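Local atomic coordinates of phosphoglycerate dehydrogenase (Lactobacillus plantarum, PDB entry 3EVT), a protein that probably catalyses the NAD-dependent oxidation of 3-phosphoglycerate to 3-phosphohydroxypyruvate, as a member of the D-isomer specific 2-hydroxyacid dehydrogenases. Residues 164-169 with 180-185. Numbering follows the deposited sequence.
Sequences IGVNTT and VAFTAT
Val166 and Val180 pair in parallel at the border of a Rossmann-type NAD-binding domain, where strand 178-181, outermost in the seven-stranded sheet within this chain, lies against strand 162-167. Two backbone hydrogen bonds hold the pairing: Val180 N gives to Gly165 O at 2.8 Å, and Asn167 N gives to Val180 O at 2.9 Å. Val180 O also receives the CA-H of Val166. The last bond, from Phe182 N to Asn167 O at 3.1 Å, is weak, with an N-H...O angle of 130°. The chain turns here, Ala184 N bonding back to Ala181 O. On the face carrying both valines, Val166 CG2 meets Val180 CG2 at 3.9 Å. Val166 CG1, anti to its backbone N (chi1 -175°), meets Thr185 CG2 at 3.7 Å and the Phe182 ring, an off-centre CH-pi contact 4.2 Å from the centroid. The same ring takes Thr168 CG2 at its edge, in plane. An alanine in place of Phe182 would probably leave Val166 CG1 and Thr168 CG2 without their aromatic neighbour and open a gap beside the end of strand 162-167. On the other sheet face, Ala181 CB packs 3.4 Å from Thr168 O. Across strand 162-167 from this pairing, strand 139-143 brings Leu141 and Tyr143 against Val166, and Tyr143 also touches Thr185. Asn167 starts out on the face shared with Ala181, and its ND2 bonds outside the pairing: to His171 O, in the loop that follows, and to Thr145 OG1, within the probable glycine-rich dinucleotide-binding turn.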
ATOM      1  N   ILE A 164      -6.284 -11.747  -8.584  1.00 46.51           N
ATOM      2  CA  ILE A 164      -7.325 -12.493  -9.263  1.00 48.05           C
ATOM      3  C   ILE A 164      -8.628 -12.340  -8.517  1.00 48.01           C
ATOM      4  O   ILE A 164      -8.652 -12.463  -7.280  1.00 47.52           O
ATOM      5  CB  ILE A 164      -6.986 -13.995  -9.240  1.00 48.65           C
ATOM      6  CG1 ILE A 164      -5.573 -14.207  -9.782  1.00 48.28           C
ATOM      7  CG2 ILE A 164      -8.068 -14.806 -10.003  1.00 48.28           C
ATOM      8  CD1 ILE A 164      -5.280 -15.649 -10.078  1.00 51.60           C
ATOM      9  N   GLY A 165      -9.699 -12.100  -9.271  1.00 47.40           N
ATOM     10  CA  GLY A 165     -11.042 -11.891  -8.702  1.00 48.51           C
ATOM     11  C   GLY A 165     -12.101 -12.916  -9.122  1.00 48.78           C
ATOM     12  O   GLY A 165     -12.054 -13.460 -10.208  1.00 49.52           O
ATOM     13  N   VAL A 166     -13.057 -13.205  -8.260  1.00 48.77           N
ATOM     14  CA  VAL A 166     -14.045 -14.205  -8.606  1.00 49.28           C
ATOM     15  C   VAL A 166     -15.384 -13.504  -8.722  1.00 50.38           C
ATOM     16  O   VAL A 166     -15.771 -12.816  -7.760  1.00 50.80           O
ATOM     17  CB  VAL A 166     -14.148 -15.330  -7.520  1.00 48.85           C
ATOM     18  CG1 VAL A 166     -15.114 -16.463  -7.969  1.00 46.95           C
ATOM     19  CG2 VAL A 166     -12.768 -15.874  -7.156  1.00 48.71           C
ATOM     20  N   ASN A 167     -16.070 -13.656  -9.874  1.00 51.05           N
ATOM     21  CA  ASN A 167     -17.448 -13.115 -10.070  1.00 52.87           C
ATOM     22  C   ASN A 167     -18.371 -14.157 -10.777  1.00 55.39           C
ATOM     23  O   ASN A 167     -17.973 -15.309 -10.990  1.00 56.07           O
ATOM     24  CB  ASN A 167     -17.437 -11.736 -10.773  1.00 51.52           C
ATOM     25  CG  ASN A 167     -16.725 -11.770 -12.118  1.00 52.14           C
ATOM     26  OD1 ASN A 167     -16.766 -12.785 -12.806  1.00 53.05           O
ATOM     27  ND2 ASN A 167     -16.080 -10.662 -12.508  1.00 52.35           N
ATOM     28  N   THR A 168     -19.599 -13.796 -11.125  1.00 57.50           N
ATOM     29  CA  THR A 168     -20.528 -14.846 -11.570  1.00 59.55           C
ATOM     30  C   THR A 168     -20.056 -15.498 -12.831  1.00 59.84           C
ATOM     31  O   THR A 168     -19.978 -16.718 -12.892  1.00 60.75           O
ATOM     32  CB  THR A 168     -21.972 -14.350 -11.789  1.00 59.68           C
ATOM     33  OG1 THR A 168     -21.935 -13.123 -12.519  1.00 61.78           O
ATOM     34  CG2 THR A 168     -22.659 -14.125 -10.463  1.00 61.49           C
ATOM     35  N   THR A 169     -19.707 -14.689 -13.820  1.00 59.92           N
ATOM     36  CA  THR A 169     -19.433 -15.219 -15.141  1.00 60.50           C
ATOM     37  C   THR A 169     -17.982 -15.055 -15.589  1.00 60.36           C
ATOM     38  O   THR A 169     -17.666 -15.285 -16.750  1.00 60.33           O
ATOM     39  CB  THR A 169     -20.411 -14.591 -16.178  1.00 61.04           C
ATOM     40  OG1 THR A 169     -20.140 -13.185 -16.339  1.00 61.20           O
ATOM     41  CG2 THR A 169     -21.836 -14.759 -15.668  1.00 60.25           C
ATOM     42  N   VAL A 180     -12.171 -14.849 -12.615  1.00 54.36           N
ATOM     43  CA  VAL A 180     -12.721 -16.158 -12.899  1.00 53.72           C
ATOM     44  C   VAL A 180     -14.157 -16.250 -12.419  1.00 54.09           C
ATOM     45  O   VAL A 180     -14.572 -15.510 -11.533  1.00 54.00           O
ATOM     46  CB  VAL A 180     -11.917 -17.277 -12.223  1.00 54.00           C
ATOM     47  CG1 VAL A 180     -10.467 -17.285 -12.725  1.00 54.89           C
ATOM     48  CG2 VAL A 180     -12.005 -17.171 -10.712  1.00 51.42           C
ATOM     49  N   ALA A 181     -14.911 -17.179 -13.004  1.00 53.91           N
ATOM     50  CA  ALA A 181     -16.277 -17.474 -12.576  1.00 52.94           C
ATOM     51  C   ALA A 181     -16.234 -18.348 -11.331  1.00 52.57           C
ATOM     52  O   ALA A 181     -15.281 -19.069 -11.131  1.00 52.09           O
ATOM     53  CB  ALA A 181     -17.034 -18.200 -13.706  1.00 53.61           C
ATOM     54  N   PHE A 182     -17.261 -18.302 -10.497  1.00 52.84           N
ATOM     55  CA  PHE A 182     -17.320 -19.186  -9.306  1.00 53.86           C
ATOM     56  C   PHE A 182     -16.993 -20.658  -9.552  1.00 55.07           C
ATOM     57  O   PHE A 182     -16.445 -21.342  -8.676  1.00 55.92           O
ATOM     58  CB  PHE A 182     -18.687 -19.099  -8.630  1.00 53.35           C
ATOM     59  CG  PHE A 182     -18.963 -17.766  -7.980  1.00 54.35           C
ATOM     60  CD1 PHE A 182     -18.439 -17.469  -6.732  1.00 53.14           C
ATOM     61  CD2 PHE A 182     -19.744 -16.812  -8.615  1.00 53.95           C
ATOM     62  CE1 PHE A 182     -18.683 -16.264  -6.128  1.00 53.18           C
ATOM     63  CE2 PHE A 182     -20.008 -15.594  -8.005  1.00 54.80           C
ATOM     64  CZ  PHE A 182     -19.471 -15.317  -6.762  1.00 54.84           C
ATOM     65  N   THR A 183     -17.335 -21.144 -10.741  1.00 56.05           N
ATOM     66  CA  THR A 183     -17.266 -22.569 -11.051  1.00 56.65           C
ATOM     67  C   THR A 183     -15.858 -22.877 -11.479  1.00 57.04           C
ATOM     68  O   THR A 183     -15.488 -24.045 -11.627  1.00 57.67           O
ATOM     69  CB  THR A 183     -18.318 -22.978 -12.147  1.00 56.27           C
ATOM     70  OG1 THR A 183     -18.218 -22.104 -13.286  1.00 55.42           O
ATOM     71  CG2 THR A 183     -19.743 -22.834 -11.580  1.00 56.51           C
ATOM     72  N   ALA A 184     -15.064 -21.822 -11.642  1.00 56.83           N
ATOM     73  CA  ALA A 184     -13.723 -21.949 -12.269  1.00 56.62           C
ATOM     74  C   ALA A 184     -12.539 -21.576 -11.357  1.00 56.57           C
ATOM     75  O   ALA A 184     -11.548 -21.013 -11.827  1.00 56.55           O
ATOM     76  CB  ALA A 184     -13.684 -21.119 -13.605  1.00 55.05           C
ATOM     77  N   THR A 185     -12.626 -21.903 -10.069  1.00 56.81           N
ATOM     78  CA  THR A 185     -11.681 -21.360  -9.055  1.00 56.94           C
ATOM     79  C   THR A 185     -10.588 -22.278  -8.537  1.00 56.73           C
ATOM     80  O   THR A 185      -9.722 -21.835  -7.757  1.00 56.30           O
ATOM     81  CB  THR A 185     -12.392 -20.826  -7.747  1.00 57.27           C
ATOM     82  OG1 THR A 185     -13.198 -21.856  -7.156  1.00 57.10           O
ATOM     83  CG2 THR A 185     -13.258 -19.617  -8.036  1.00 56.89           C
TER